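Polyketide Synthase III (Ectocarpus siliculosus, PDB 4B0N) is a type III polyketide synthase of a brown alga, probably an acyltransferase that makes the phloroglucinol-type monomers of phlorotannins. Local coordinates at residues I267-H271 / G313-H318; G106-F110 / K127-K131. All coordinates share one frame; numbering follows the deposited sequence.

Interaction 1: residues I267-H271 / G313-H318; sequences IVDNH and GFLKKH
Asp-269 and His-271, two residues apart on strand 265-274, both direct their CB toward residues 313-318, and the ring of Phe-314 lies under His-271 with its CZ edge at the backbone of Asp-269. CB of His-271 stands over the middle of that ring, 3.4 Å from its centroid and 3° off the normal, a CH-pi contact; the imidazole itself is tilted 38° to the phenyl plane. At the ring's edge, CZ of Phe-314 lies 3.5 Å from O of Asp-269. With CG anti to the backbone N, the carboxylate of Asp-269 extends to two donors that share OD2. Lys-317 NZ forms a salt bridge to it at 2.9 Å through the syn lone pair, its chain crossing the aspartate at about a right angle. His-318 NE2 comes from above the carboxylate plane in a nearly straight bond (3.2 Å, 171°). A leucine in place of Phe-314 has no flat face to offer, so His-271 CB would probably lose its CH-pi partner and a gap would open beside the strand. Leu-410 of the adjoining strand also touches Phe-314, and the whole is a helix packed on the sheet of the C-terminal half of a thiolase fold.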
loop_
_atom_site.group_PDB
_atom_site.type_symbol
_atom_site.label_atom_id
_atom_site.label_comp_id
_atom_site.label_asym_id
_atom_site.label_seq_id
_atom_site.Cartn_x
_atom_site.Cartn_y
_atom_site.Cartn_z
ATOM N N ILE A 267 6.979 -2.641 -21.486
ATOM C CA ILE A 267 5.983 -3.467 -20.806
ATOM C C ILE A 267 4.628 -3.314 -21.515
ATOM O O ILE A 267 3.874 -2.366 -21.262
ATOM C CB ILE A 267 5.903 -3.168 -19.287
ATOM C CG1 ILE A 267 7.300 -3.247 -18.653
ATOM C CG2 ILE A 267 4.951 -4.142 -18.597
ATOM C CD1 ILE A 267 7.398 -2.705 -17.241
ATOM N N VAL A 268 4.344 -4.259 -22.411
ATOM C CA VAL A 268 3.172 -4.206 -23.288
ATOM C C VAL A 268 1.860 -4.511 -22.556
ATOM O O VAL A 268 0.819 -3.930 -22.878
ATOM C CB VAL A 268 3.330 -5.149 -24.505
ATOM C CG1 VAL A 268 2.193 -4.953 -25.499
ATOM C CG2 VAL A 268 4.660 -4.908 -25.199
ATOM N N ASP A 269 1.909 -5.420 -21.584
ATOM C CA ASP A 269 0.711 -5.794 -20.829
ATOM C C ASP A 269 1.027 -6.304 -19.425
ATOM O O ASP A 269 2.165 -6.670 -19.126
ATOM C CB ASP A 269 -0.103 -6.846 -21.599
ATOM C CG ASP A 269 -1.557 -6.933 -21.133
ATOM O OD1 ASP A 269 -2.141 -5.896 -20.752
ATOM O OD2 ASP A 269 -2.120 -8.049 -21.156
ATOM N N ASN A 270 0.007 -6.303 -18.571
ATOM C CA ASN A 270 0.060 -6.964 -17.273
ATOM C C ASN A 270 -1.117 -7.924 -17.105
ATOM O O ASN A 270 -2.210 -7.676 -17.621
ATOM C CB ASN A 270 0.111 -5.945 -16.125
ATOM C CG ASN A 270 -0.948 -4.862 -16.250
ATOM O OD1 ASN A 270 -2.138 -5.103 -16.038
ATOM N ND2 ASN A 270 -0.512 -3.652 -16.581
ATOM N N HIS A 271 -0.882 -9.020 -16.390
ATOM C CA HIS A 271 -1.908 -10.033 -16.175
ATOM C C HIS A 271 -1.872 -10.544 -14.768
ATOM O O HIS A 271 -0.804 -10.643 -14.162
ATOM C CB HIS A 271 -1.745 -11.175 -17.174
ATOM C CG HIS A 271 -2.936 -12.104 -17.249
ATOM N ND1 HIS A 271 -4.160 -11.686 -17.622
ATOM C CD2 HIS A 271 -3.046 -13.471 -16.997
ATOM C CE1 HIS A 271 -5.015 -12.726 -17.600
ATOM N NE2 HIS A 271 -4.332 -13.818 -17.218
ATOM N N GLY A 313 -2.757 -18.093 -20.497
ATOM C CA GLY A 313 -3.756 -17.030 -20.499
ATOM C C GLY A 313 -3.164 -15.721 -20.997
ATOM O O GLY A 313 -3.706 -15.098 -21.912
ATOM N N PHE A 314 -2.042 -15.326 -20.392
ATOM C CA PHE A 314 -1.325 -14.092 -20.725
ATOM C C PHE A 314 -1.020 -13.986 -22.220
ATOM O O PHE A 314 -1.253 -12.945 -22.841
ATOM C CB PHE A 314 -0.005 -14.037 -19.941
ATOM C CG PHE A 314 0.459 -12.642 -19.587
ATOM C CD1 PHE A 314 0.044 -11.527 -20.315
ATOM C CD2 PHE A 314 1.342 -12.451 -18.529
ATOM C CE1 PHE A 314 0.482 -10.256 -19.980
ATOM C CE2 PHE A 314 1.785 -11.183 -18.190
ATOM C CZ PHE A 314 1.355 -10.083 -18.917
ATOM N N LEU A 315 -0.507 -15.076 -22.785
ATOM C CA LEU A 315 0.008 -15.085 -24.151
ATOM C C LEU A 315 -1.071 -15.197 -25.225
ATOM O O LEU A 315 -0.873 -14.728 -26.347
ATOM C CB LEU A 315 1.048 -16.200 -24.323
ATOM C CG LEU A 315 2.383 -16.075 -23.581
ATOM C CD1 LEU A 315 3.121 -17.406 -23.585
ATOM C CD2 LEU A 315 3.253 -14.979 -24.181
ATOM N N LYS A 316 -2.206 -15.808 -24.888
ATOM C CA LYS A 316 -3.321 -15.932 -25.833
ATOM C C LYS A 316 -4.019 -14.596 -26.093
ATOM O O LYS A 316 -4.638 -14.409 -27.141
ATOM C CB LYS A 316 -4.328 -16.995 -25.373
ATOM C CG LYS A 316 -3.926 -18.418 -25.739
ATOM C CD LYS A 316 -4.833 -19.455 -25.093
ATOM C CE LYS A 316 -4.275 -20.862 -25.270
ATOM N NZ LYS A 316 -5.111 -21.904 -24.610
ATOM N N LYS A 317 -3.906 -13.673 -25.140
ATOM C CA LYS A 317 -4.424 -12.311 -25.290
ATOM C C LYS A 317 -3.670 -11.543 -26.379
ATOM O O LYS A 317 -4.187 -10.573 -26.942
ATOM C CB LYS A 317 -4.325 -11.552 -23.963
ATOM C CG LYS A 317 -5.328 -11.987 -22.901
ATOM C CD LYS A 317 -4.936 -11.495 -21.515
ATOM C CE LYS A 317 -5.105 -9.989 -21.369
ATOM N NZ LYS A 317 -4.425 -9.468 -20.149
ATOM N N HIS A 318 -2.449 -11.994 -26.666
ATOM C CA HIS A 318 -1.576 -11.359 -27.652
ATOM C C HIS A 318 -1.232 -12.278 -28.795
ATOM O O HIS A 318 -0.300 -12.003 -29.559
ATOM C CB HIS A 318 -0.304 -10.853 -26.977
ATOM C CG HIS A 318 -0.553 -9.800 -25.928
ATOM N ND1 HIS A 318 -0.461 -8.483 -26.188
ATOM C CD2 HIS A 318 -0.912 -9.913 -24.587
ATOM C CE1 HIS A 318 -0.741 -7.787 -25.073
ATOM N NE2 HIS A 318 -1.018 -8.664 -24.094
#

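Interaction 2: residues G106-F110 / K127-K131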
loop_
_atom_site.group_PDB
_atom_site.type_symbol
_atom_site.label_atom_id
_atom_site.label_comp_id
_atom_site.label_asym_id
_atom_site.label_seq_id
_atom_site.Cartn_x
_atom_site.Cartn_y
_atom_site.Cartn_z
ATOM N N GLY A 106 31.049 0.852 14.723
ATOM C CA GLY A 106 30.002 1.645 15.362
ATOM C C GLY A 106 28.592 1.213 15.004
ATOM O O GLY A 106 27.671 2.031 15.000
ATOM N N ASP A 107 28.428 -0.074 14.700
ATOM C CA ASP A 107 27.122 -0.652 14.392
ATOM C C ASP A 107 26.834 -1.821 15.335
ATOM O O ASP A 107 27.479 -2.866 15.244
ATOM C CB ASP A 107 27.061 -1.110 12.933
ATOM C CG ASP A 107 25.639 -1.373 12.459
ATOM O OD1 ASP A 107 24.727 -0.605 12.840
ATOM O OD2 ASP A 107 25.431 -2.343 11.695
ATOM N N PRO A 108 25.859 -1.649 16.244
ATOM C CA PRO A 108 25.624 -2.618 17.313
ATOM C C PRO A 108 24.902 -3.894 16.872
ATOM O O PRO A 108 24.306 -3.942 15.797
ATOM C CB PRO A 108 24.749 -1.838 18.296
ATOM C CG PRO A 108 23.995 -0.879 17.439
ATOM C CD PRO A 108 24.906 -0.523 16.298
ATOM N N LEU A 109 24.972 -4.917 17.715
ATOM C CA LEU A 109 24.202 -6.138 17.532
ATOM C C LEU A 109 22.760 -5.884 17.960
ATOM O O LEU A 109 22.501 -5.504 19.102
ATOM C CB LEU A 109 24.816 -7.281 18.347
ATOM C CG LEU A 109 25.899 -8.184 17.734
ATOM C CD1 LEU A 109 27.006 -7.426 17.007
ATOM C CD2 LEU A 109 26.485 -9.078 18.819
ATOM N N PHE A 110 21.832 -6.094 17.032
ATOM C CA PHE A 110 20.422 -5.774 17.244
ATOM C C PHE A 110 19.727 -6.713 18.230
ATOM O O PHE A 110 19.087 -6.254 19.178
ATOM C CB PHE A 110 19.686 -5.755 15.896
ATOM C CG PHE A 110 18.223 -5.413 15.990
ATOM C CD1 PHE A 110 17.801 -4.224 16.584
ATOM C CD2 PHE A 110 17.266 -6.270 15.455
ATOM C CE1 PHE A 110 16.453 -3.911 16.661
ATOM C CE2 PHE A 110 15.918 -5.961 15.526
ATOM C CZ PHE A 110 15.512 -4.778 16.127
ATOM N N LYS A 127 14.300 -0.186 13.379
ATOM C CA LYS A 127 15.512 -0.654 12.713
ATOM C C LYS A 127 15.381 -0.725 11.195
ATOM O O LYS A 127 16.356 -0.490 10.473
ATOM C CB LYS A 127 15.920 -2.021 13.246
ATOM C CG LYS A 127 17.233 -2.023 14.001
ATOM C CD LYS A 127 18.428 -1.918 13.069
ATOM C CE LYS A 127 19.710 -2.202 13.828
ATOM N NZ LYS A 127 20.820 -1.320 13.386
ATOM N N PHE A 128 14.182 -1.063 10.716
ATOM C CA PHE A 128 13.900 -1.063 9.285
ATOM C C PHE A 128 14.179 0.316 8.698
ATOM O O PHE A 128 14.880 0.433 7.693
ATOM C CB PHE A 128 12.453 -1.479 9.004
ATOM C CG PHE A 128 12.096 -1.464 7.546
ATOM C CD1 PHE A 128 11.644 -0.295 6.935
ATOM C CD2 PHE A 128 12.226 -2.613 6.775
ATOM C CE1 PHE A 128 11.329 -0.273 5.586
ATOM C CE2 PHE A 128 11.909 -2.599 5.423
ATOM C CZ PHE A 128 11.460 -1.426 4.828
ATOM N N LYS A 129 13.632 1.350 9.337
ATOM C CA LYS A 129 13.844 2.733 8.919
ATOM C C LYS A 129 15.326 3.084 8.923
ATOM O O LYS A 129 15.836 3.640 7.955
ATOM C CB LYS A 129 13.077 3.698 9.827
ATOM C CG LYS A 129 13.180 5.154 9.406
ATOM C CD LYS A 129 12.413 6.058 10.352
ATOM C CE LYS A 129 12.770 7.519 10.123
ATOM N NZ LYS A 129 12.047 8.407 11.073
ATOM N N GLU A 130 16.002 2.729 10.013
ATOM C CA GLU A 130 17.413 3.051 10.225
ATOM C C GLU A 130 18.322 2.548 9.102
ATOM O O GLU A 130 19.327 3.184 8.779
ATOM C CB GLU A 130 17.886 2.480 11.565
ATOM C CG GLU A 130 19.250 2.985 12.014
ATOM C CD GLU A 130 19.991 1.996 12.897
ATOM O OE1 GLU A 130 19.348 1.346 13.751
ATOM O OE2 GLU A 130 21.226 1.876 12.737
ATOM N N LYS A 131 17.961 1.416 8.507
ATOM C CA LYS A 131 18.815 0.765 7.520
ATOM C C LYS A 131 18.313 0.906 6.086
ATOM O O LYS A 131 19.112 0.881 5.148
ATOM C CB LYS A 131 19.008 -0.716 7.874
ATOM C CG LYS A 131 19.763 -0.972 9.175
ATOM C CD LYS A 131 21.271 -0.857 8.992
ATOM C CE LYS A 131 22.002 -1.116 10.298
ATOM N NZ LYS A 131 23.476 -1.172 10.101
HETATM O O HOH W 1 23.015 -2.666 13.773
HETATM O O HOH W 2 23.637 2.099 14.535
#
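Lys-131 NZ and Asp-107 OD2 form the salt bridge that joins the loop to the helix, 2.8 Å apart, with the ammonium standing 36° off the carboxylate plane. The same oxygen is also hydrogen-bonded to Tyr-55 OH, which gives this carboxylate a second hold. Lys-127 NZ does not reach the aspartate directly, lying 4.0 Å from Asp-107 OD1, but water 1 spans the interval: it accepts from Lys-127 NZ at 2.6 Å and donates both to Asp-107 OD1 and to the backbone O of Pro-108. On the helix, Lys-127 NZ is paired with Glu-130 OE1 at 3.1 Å, an i to i+3 salt bridge. Water 2 donates to Glu-130 OE2 at 3.0 Å and more weakly to Asp-107 OD1, so it lies between two carboxylates that would otherwise probably repel each other. Charges of alternating sign, linked through water, thus hold an irregular loop against helix 121-146 in the N-terminal half of the thiolase fold. Beyond this network the contact turns apolar. Phe-110, its CG anti to the backbone N (chi1 -179°), turns one ring face to the aliphatic part of Lys-127, whose CG sits 3.7 Å from the ring centroid and 28° off the normal, displaced toward the CD1-CE1 side. The lysine chain bends at chi2, and its CE comes back to 3.9 Å from CD1 of Phe-110. Val-123 and Arg-124, one turn earlier on the helix, also touch the Phe-110 side chain.

In the fold
Interaction 2 comes first along the chain, and both its segments precede those of interaction 1. The two lie on opposite sides of the chain's centre, with their own centres 42 Å apart and their nearest atoms about 22 Å apart. Interaction 2 belongs to the N-terminal half of the enzyme and interaction 1 to the C-terminal half, so each joins elements of a different half. Interaction 2 is the one placed near the bound arachidonic acid: the side chain of Phe-110 is about 10 Å from that ligand, too far to touch it. Interaction 1 instead reaches the subunit interface, where His-271 packs on Ser-183 of the second subunit.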